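Local coordinates for enoyl-CoA hydratase/isomerase family protein (Bacillus anthracis, PDB 3KQF), which probably catalyses the reversible addition of water to the double bond of enoyl-CoA thioesters, as enoyl-CoA hydratases of the crotonase superfamily do, at residues V12-A15 / V19-I22; V56-G61 / E195-I200; T93-V98 / S121-F126. All blocks are in the same frame, centred on the assembly; numbering follows the deposited sequence. Where two conformers were deposited one is given.

Interaction 1: residues V12-A15 / V19-I22; sequences VDYA and VVKI
A chi1 of 61° puts CG1 of Val20 between its backbone N and carbonyl carbon, leaving CG2 on the side of Tyr14, whose ring (chi1 -70°) lies beside the backbone N of Tyr14; a methyl and an aromatic face are thereby brought together. CG2 of Val20 sits almost squarely over the middle of the ring, 3.8 Å from the Tyr14 centroid and 13° off the ring normal, a CH-pi contact. The same methyl is met by Val12, whose CG1 approaches Val20 CG2 to 3.5 Å, tighter than usual for two carbons, so one branch of Val20 touches both Val12 and the tyrosine. Ile44 and Ile48 of helix 35-49 continue this apolar patch.

Asp13 and Lys21 form an antiparallel hydrogen-bonded pair: Asp13 N donates to Lys21 O and Lys21 N to Asp13 O, both at 2.9 Å. Their side chains share the other sheet face, but the lysine ammonium makes its salt bridge with Glu194. Where the strands part, a water donates to Asp13 O at 2.7 Å and to Val19 O at 2.9 Å, bridging the two carbonyls beyond the last direct pair. The OD1 atom of Asp13 also accepts a weak hydrogen bond from Ala15 N at the start of the turn. Paired backbones joined by a short connection make this a beta hairpin, which places the antiparallel edge strand 10-13 on the otherwise parallel crotonase-fold sheet.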
loop_
_atom_site.group_PDB
_atom_site.type_symbol
_atom_site.label_atom_id
_atom_site.label_comp_id
_atom_site.label_asym_id
_atom_site.label_seq_id
_atom_site.Cartn_x
_atom_site.Cartn_y
_atom_site.Cartn_z
ATOM N N VAL A 12 10.552 7.590 31.927
ATOM C CA VAL A 12 9.242 8.111 31.520
ATOM C C VAL A 12 9.228 9.585 31.870
ATOM O O VAL A 12 9.544 9.944 32.999
ATOM C CB VAL A 12 8.084 7.403 32.231
ATOM C CG1 VAL A 12 6.748 8.020 31.821
ATOM C CG2 VAL A 12 8.081 5.931 31.919
ATOM N N ASP A 13 8.904 10.438 30.899
ATOM C CA ASP A 13 8.875 11.884 31.129
ATOM C C ASP A 13 7.556 12.519 30.673
ATOM O O ASP A 13 7.184 12.439 29.479
ATOM C CB ASP A 13 10.049 12.561 30.427
ATOM C CG ASP A 13 10.139 14.058 30.729
ATOM O OD1 ASP A 13 9.479 14.543 31.680
ATOM O OD2 ASP A 13 10.887 14.754 30.016
ATOM N N TYR A 14 6.874 13.136 31.646
ATOM C CA TYR A 14 5.603 13.847 31.466
ATOM C C TYR A 14 5.822 15.361 31.505
ATOM O O TYR A 14 4.930 16.108 31.905
ATOM C CB TYR A 14 4.625 13.510 32.608
ATOM C CG TYR A 14 4.069 12.111 32.615
ATOM C CD1 TYR A 14 4.737 11.080 33.252
ATOM C CD2 TYR A 14 2.834 11.835 32.028
ATOM C CE1 TYR A 14 4.218 9.797 33.268
ATOM C CE2 TYR A 14 2.305 10.559 32.047
ATOM C CZ TYR A 14 2.997 9.547 32.673
ATOM O OH TYR A 14 2.478 8.275 32.682
ATOM N N ALA A 15 7.004 15.815 31.107
ATOM C CA ALA A 15 7.328 17.237 31.135
ATOM C C ALA A 15 6.342 18.059 30.317
ATOM O O ALA A 15 5.856 19.082 30.784
ATOM C CB ALA A 15 8.764 17.476 30.639
ATOM N N VAL A 19 1.402 15.006 26.919
ATOM C CA VAL A 19 2.354 14.156 26.176
ATOM C C VAL A 19 3.307 13.432 27.114
ATOM O O VAL A 19 3.880 14.052 28.015
ATOM C CB VAL A 19 3.193 14.998 25.186
ATOM C CG1 VAL A 19 4.210 14.125 24.434
ATOM C CG2 VAL A 19 2.267 15.713 24.199
ATOM N N VAL A 20 3.460 12.117 26.910
ATOM C CA VAL A 20 4.386 11.314 27.693
ATOM C C VAL A 20 5.451 10.779 26.745
ATOM O O VAL A 20 5.124 10.350 25.637
ATOM C CB VAL A 20 3.687 10.139 28.451
ATOM C CG1 VAL A 20 3.035 9.190 27.512
ATOM C CG2 VAL A 20 4.699 9.419 29.374
ATOM N N LYS A 21 6.711 10.840 27.161
ATOM C CA LYS A 21 7.840 10.359 26.349
ATOM C C LYS A 21 8.485 9.218 27.090
ATOM O O LYS A 21 8.949 9.395 28.227
ATOM C CB LYS A 21 8.872 11.478 26.116
ATOM C CG LYS A 21 10.059 11.054 25.262
ATOM C CD LYS A 21 11.116 12.139 25.084
ATOM C CE LYS A 21 11.873 12.412 26.366
ATOM N NZ LYS A 21 13.079 13.233 26.125
ATOM N N ILE A 22 8.472 8.040 26.476
ATOM C CA ILE A 22 9.073 6.851 27.042
ATOM C C ILE A 22 10.406 6.623 26.330
ATOM O O ILE A 22 10.441 6.577 25.106
ATOM C CB ILE A 22 8.194 5.613 26.815
ATOM C CG1 ILE A 22 6.784 5.838 27.380
ATOM C CG2 ILE A 22 8.844 4.399 27.450
ATOM C CD1 ILE A 22 5.817 4.713 27.089
HETATM O O HOH W 1 6.699 14.812 28.400
#

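Interaction 2: residues V56-G61 / E195-I200; sequences VVILTG and EKAIEI
Helix 193-206 packs on one face of the main sheet, and its meeting with strand 56-61 rests on Ile58, whose side chain points from the strand toward the helix. The end of that side chain does most of the touching. Ile58 CD1 lies 3.7 Å from Ala197 O, against the peptide that joins Ala197 to Ile198, and 4.1 Å from Ala197 CB. It also reaches Ile198 CG1 at 4.1 Å. Ile58 CG2 adds a second point of contact, 4.2 Å from Ala197 CB, so the alanine methyl meets both branches of the isoleucine.

In the Ile58 side chain CG1 stands anti to the carbonyl carbon (chi1 -64°) and the chain then runs out nearly straight (chi2 166°), carrying CD1 forward to the helix backbone. The small Ala197 lets the helix come near, with the CA atoms of Ile58 and Ala197 7.2 Å apart. This is helix-on-sheet packing in the alpha/beta core of the crotonase fold, and it joins parts of the chain more than 130 residues apart. Ile198 starts out from the helix away from the strand, yet its CG1 still borders the isoleucine tip. Further along the helix, Ala201 also touches Ile58, while Ile200 packs on Ile106 of the adjoining strand 105-109. Val19 and Ala108 flank Ile58 on the neighbouring strands 19-24 and 105-109.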
loop_
_atom_site.group_PDB
_atom_site.type_symbol
_atom_site.label_atom_id
_atom_site.label_comp_id
_atom_site.label_asym_id
_atom_site.label_seq_id
_atom_site.Cartn_x
_atom_site.Cartn_y
_atom_site.Cartn_z
ATOM N N VAL A 56 -0.984 11.870 23.794
ATOM C CA VAL A 56 -0.043 11.377 22.807
ATOM C C VAL A 56 1.144 10.834 23.559
ATOM O O VAL A 56 1.536 11.371 24.628
ATOM C CB VAL A 56 0.485 12.508 21.867
ATOM C CG1 VAL A 56 1.401 11.932 20.796
ATOM C CG2 VAL A 56 -0.649 13.281 21.211
ATOM N N VAL A 57 1.743 9.810 22.972
ATOM C CA VAL A 57 2.917 9.161 23.511
ATOM C C VAL A 57 4.063 9.208 22.495
ATOM O O VAL A 57 3.863 9.007 21.272
ATOM C CB VAL A 57 2.614 7.653 23.801
ATOM C CG1 VAL A 57 3.870 6.925 24.318
ATOM C CG2 VAL A 57 1.445 7.525 24.789
ATOM N N ILE A 58 5.260 9.464 22.996
ATOM C CA ILE A 58 6.471 9.424 22.161
ATOM C C ILE A 58 7.355 8.279 22.678
ATOM O O ILE A 58 7.578 8.164 23.885
ATOM C CB ILE A 58 7.256 10.752 22.216
ATOM C CG1 ILE A 58 6.422 11.881 21.642
ATOM C CG2 ILE A 58 8.576 10.620 21.422
ATOM C CD1 ILE A 58 6.973 13.296 21.960
ATOM N N LEU A 59 7.839 7.441 21.767
ATOM C CA LEU A 59 8.697 6.324 22.124
ATOM C C LEU A 59 10.053 6.565 21.471
ATOM O O LEU A 59 10.133 6.763 20.260
ATOM C CB LEU A 59 8.073 5.008 21.647
ATOM C CG LEU A 59 8.758 3.705 22.061
ATOM C CD1 LEU A 59 8.925 3.632 23.577
ATOM C CD2 LEU A 59 7.962 2.489 21.532
ATOM N N THR A 60 11.116 6.541 22.268
ATOM C CA THR A 60 12.469 6.799 21.755
ATOM C C THR A 60 13.523 6.022 22.546
ATOM O O THR A 60 13.193 5.279 23.476
ATOM C CB THR A 60 12.762 8.333 21.783
ATOM O OG1 THR A 60 13.884 8.652 20.951
ATOM C CG2 THR A 60 13.013 8.844 23.222
ATOM N N GLY A 61 14.777 6.140 22.115
ATOM C CA GLY A 61 15.903 5.531 22.795
ATOM C C GLY A 61 16.834 6.575 23.396
ATOM O O GLY A 61 16.902 7.730 22.933
ATOM N N GLU A 195 12.785 17.837 19.536
ATOM C CA GLU A 195 11.839 18.953 19.391
ATOM C C GLU A 195 10.827 18.690 18.273
ATOM O O GLU A 195 9.676 19.060 18.405
ATOM C CB GLU A 195 12.501 20.345 19.255
ATOM C CG GLU A 195 13.098 20.722 17.917
ATOM C CD GLU A 195 13.481 22.217 17.855
ATOM O OE1 GLU A 195 13.124 22.977 18.791
ATOM O OE2 GLU A 195 14.119 22.633 16.864
ATOM N N LYS A 196 11.242 18.027 17.198
ATOM C CA LYS A 196 10.311 17.704 16.110
ATOM C C LYS A 196 9.194 16.749 16.610
ATOM O O LYS A 196 8.013 16.917 16.269
ATOM C CB LYS A 196 11.058 17.060 14.946
ATOM C CG LYS A 196 10.184 16.728 13.701
ATOM C CD LYS A 196 9.677 17.994 13.015
ATOM C CE LYS A 196 8.979 17.679 11.696
ATOM N NZ LYS A 196 8.530 18.919 10.997
ATOM N N ALA A 197 9.570 15.727 17.383
ATOM C CA ALA A 197 8.576 14.789 17.923
ATOM C C ALA A 197 7.636 15.498 18.892
ATOM O O ALA A 197 6.433 15.260 18.888
ATOM C CB ALA A 197 9.256 13.604 18.618
ATOM N N ILE A 198 8.177 16.375 19.716
ATOM C CA ILE A 198 7.348 17.115 20.671
ATOM C C ILE A 198 6.398 18.064 19.953
ATOM O O ILE A 198 5.237 18.174 20.327
ATOM C CB ILE A 198 8.191 17.876 21.689
ATOM C CG1 ILE A 198 8.843 16.889 22.648
ATOM C CG2 ILE A 198 7.326 18.878 22.483
ATOM C CD1 ILE A 198 9.841 17.528 23.597
ATOM N N GLU A 199 6.875 18.748 18.924
ATOM C CA GLU A 199 5.988 19.688 18.228
ATOM C C GLU A 199 4.843 18.985 17.482
ATOM O O GLU A 199 3.713 19.480 17.502
ATOM C CB GLU A 199 6.766 20.723 17.409
ATOM C CG GLU A 199 7.420 21.747 18.363
ATOM C CD GLU A 199 8.219 22.831 17.682
ATOM O OE1 GLU A 199 8.167 22.938 16.438
ATOM O OE2 GLU A 199 8.903 23.589 18.408
ATOM N N ILE A 200 5.107 17.819 16.892
ATOM C CA ILE A 200 4.032 17.041 16.237
ATOM C C ILE A 200 3.085 16.489 17.302
ATOM O O ILE A 200 1.867 16.551 17.140
ATOM C CB ILE A 200 4.584 15.916 15.348
ATOM C CG1 ILE A 200 5.348 16.523 14.177
ATOM C CG2 ILE A 200 3.448 15.014 14.833
ATOM C CD1 ILE A 200 6.007 15.499 13.286
#

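Interaction 3: residues T93-V98 / S121-F126; sequences TTMEMV and SLACDF
The methyl of Ala123 is the main bump here, pressing into a shallow hollow on helix 81-99 made by Met95, a selenomethionine in this crystal, and Val98, one turn of helix apart. Its CB lies 3.6 Å from Met95 O, so the floor of the hollow is helix backbone. The beta carbon of Met95 and the CG1 branch of Val98 form its walls, the valine CG1 standing 4.1 Å from Ala123 CB. With nothing beyond CB to keep the chains apart, the CA atoms of Met95 and Ala123 come within 5.7 Å.

Val98 supplies a bump in return. Its CG1 is set anti to the valine N (chi1 169°) and reaches across to Ala123 and Cys124, where it rests 3.6 Å from Ala123 O and 4.2 Å from Cys124 SG. The valine methyl thus drops against the bend that leads toward strand 126-130. Helix, turn and strand here belong to the buried core of the crotonase fold, and Cys124 lies against Val105 and Ala107 of strand 105-109 as well.

The selenomethionine side chain turns off along the flank of the hollow: CG stands anti to the carbonyl carbon, the chain bends at chi2 (-51°), and the side chain also packs on Ala148 and Arg153. Just past the turn, Asp125 makes a salt bridge with Lys216 and, across the subunit interface, another with Lys164 of a second subunit.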
loop_
_atom_site.group_PDB
_atom_site.type_symbol
_atom_site.label_atom_id
_atom_site.label_comp_id
_atom_site.label_asym_id
_atom_site.label_seq_id
_atom_site.Cartn_x
_atom_site.Cartn_y
_atom_site.Cartn_z
ATOM N N THR A 93 3.900 -9.510 22.670
ATOM C CA THR A 93 2.839 -8.956 23.527
ATOM C C THR A 93 3.057 -7.459 23.769
ATOM O O THR A 93 2.116 -6.665 23.777
ATOM C CB THR A 93 2.785 -9.691 24.866
ATOM O OG1 THR A 93 2.343 -11.034 24.630
ATOM C CG2 THR A 93 1.803 -9.027 25.832
ATOM N N THR A 94 4.304 -7.082 23.980
ATOM C CA THR A 94 4.639 -5.673 24.195
ATOM C C THR A 94 4.267 -4.830 22.955
ATOM O O THR A 94 3.706 -3.733 23.078
ATOM C CB THR A 94 6.125 -5.539 24.532
ATOM O OG1 THR A 94 6.424 -6.390 25.641
ATOM C CG2 THR A 94 6.470 -4.081 24.876
HETATM N N MSE A 95 4.579 -5.342 21.763
HETATM C CA MSE A 95 4.234 -4.656 20.522
HETATM C C MSE A 95 2.713 -4.451 20.421
HETATM O O MSE A 95 2.251 -3.383 20.044
HETATM C CB MSE A 95 4.713 -5.423 19.289
HETATM C CG MSE A 95 6.183 -5.789 19.277
HETATM SE SE MSE A 95 7.318 -4.264 19.630
HETATM C CE MSE A 95 9.081 -5.074 19.475
ATOM N N GLU A 96 1.940 -5.478 20.745
ATOM C CA GLU A 96 0.483 -5.371 20.709
ATOM C C GLU A 96 -0.019 -4.298 21.664
ATOM O O GLU A 96 -0.932 -3.559 21.337
ATOM C CB GLU A 96 -0.167 -6.706 21.039
ATOM C CG GLU A 96 0.122 -7.744 19.985
ATOM C CD GLU A 96 -0.382 -9.109 20.357
ATOM O OE1 GLU A 96 -0.240 -9.502 21.542
ATOM O OE2 GLU A 96 -0.878 -9.804 19.445
HETATM N N MSE A 97 0.587 -4.211 22.845
HETATM C CA MSE A 97 0.176 -3.206 23.823
HETATM C C MSE A 97 0.459 -1.782 23.336
HETATM O O MSE A 97 -0.333 -0.865 23.599
HETATM C CB MSE A 97 0.841 -3.471 25.175
HETATM C CG MSE A 97 0.446 -4.790 25.820
HETATM SE SE MSE A 97 1.412 -5.053 27.517
HETATM C CE MSE A 97 0.683 -3.531 28.396
ATOM N N VAL A 98 1.581 -1.592 22.628
ATOM C CA VAL A 98 1.914 -0.270 22.065
ATOM C C VAL A 98 0.883 0.080 21.018
ATOM O O VAL A 98 0.309 1.170 21.026
ATOM C CB VAL A 98 3.302 -0.257 21.357
ATOM C CG1 VAL A 98 3.482 1.063 20.541
ATOM C CG2 VAL A 98 4.414 -0.449 22.352
ATOM N N SER A 121 9.172 0.132 16.117
ATOM C CA SER A 121 8.790 1.357 15.389
ATOM C C SER A 121 7.542 1.122 14.524
ATOM O O SER A 121 6.761 2.024 14.340
ATOM C CB SER A 121 9.943 1.899 14.532
ATOM O OG SER A 121 10.045 1.209 13.313
ATOM N N LEU A 122 7.349 -0.107 14.031
ATOM C CA LEU A 122 6.163 -0.455 13.228
ATOM C C LEU A 122 4.900 -0.534 14.083
ATOM O O LEU A 122 3.813 -0.344 13.565
ATOM C CB LEU A 122 6.360 -1.781 12.493
ATOM C CG LEU A 122 7.370 -1.715 11.323
ATOM C CD1 LEU A 122 7.835 -3.104 10.894
ATOM C CD2 LEU A 122 6.803 -0.931 10.127
ATOM N N ALA A 123 5.056 -0.818 15.380
ATOM C CA ALA A 123 3.915 -0.891 16.313
ATOM C C ALA A 123 3.410 0.492 16.645
ATOM O O ALA A 123 2.309 0.640 17.185
ATOM C CB ALA A 123 4.308 -1.629 17.592
ATOM N N CYS A 124 4.221 1.506 16.370
ATOM C CA CYS A 124 3.809 2.895 16.581
ATOM C C CYS A 124 2.955 3.361 15.402
ATOM O O CYS A 124 3.051 2.816 14.292
ATOM C CB CYS A 124 5.031 3.810 16.744
ATOM S SG CYS A 124 6.096 3.414 18.182
ATOM N N ASP A 125 2.094 4.350 15.655
ATOM C CA ASP A 125 1.232 4.934 14.613
ATOM C C ASP A 125 2.022 5.534 13.447
ATOM O O ASP A 125 1.644 5.357 12.298
ATOM C CB ASP A 125 0.300 5.982 15.213
ATOM C CG ASP A 125 -0.707 5.375 16.164
ATOM O OD1 ASP A 125 -1.800 5.009 15.686
ATOM O OD2 ASP A 125 -0.384 5.162 17.346
ATOM N N PHE A 126 3.042 6.342 13.744
ATOM C CA PHE A 126 3.959 6.846 12.706
ATOM C C PHE A 126 5.337 7.100 13.301
ATOM O O PHE A 126 5.519 7.055 14.533
ATOM C CB PHE A 126 3.402 8.013 11.865
ATOM C CG PHE A 126 3.084 9.234 12.647
ATOM C CD1 PHE A 126 4.036 10.237 12.816
ATOM C CD2 PHE A 126 1.828 9.392 13.202
ATOM C CE1 PHE A 126 3.740 11.368 13.538
ATOM C CE2 PHE A 126 1.514 10.536 13.918
ATOM C CZ PHE A 126 2.471 11.527 14.088
#

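Overall arrangement
Interactions 1 and 2 meet on the main sheet, where strands 19-24 and 56-61 are neighbours; their centres lie about 9 Å apart, and probable backbone hydrogen bonds join Val20 and Ile22 to Ile58. Interaction 3 sits deeper in the chain, about 15 Å from interaction 2 and about 17 Å from interaction 1 between centres. It touches interaction 2 through Phe126 on Ile200 and Cys124 on Leu59, but not interaction 1. Along the sequence the hairpin comes first, and both segments of interaction 3 lie between the two of interaction 2. The edge hairpin thus joins strand 56-61, that strand meets helix 193-206, and helix 81-99 meets the segment entering strand 126-130, where Asp125 reaches a second subunit.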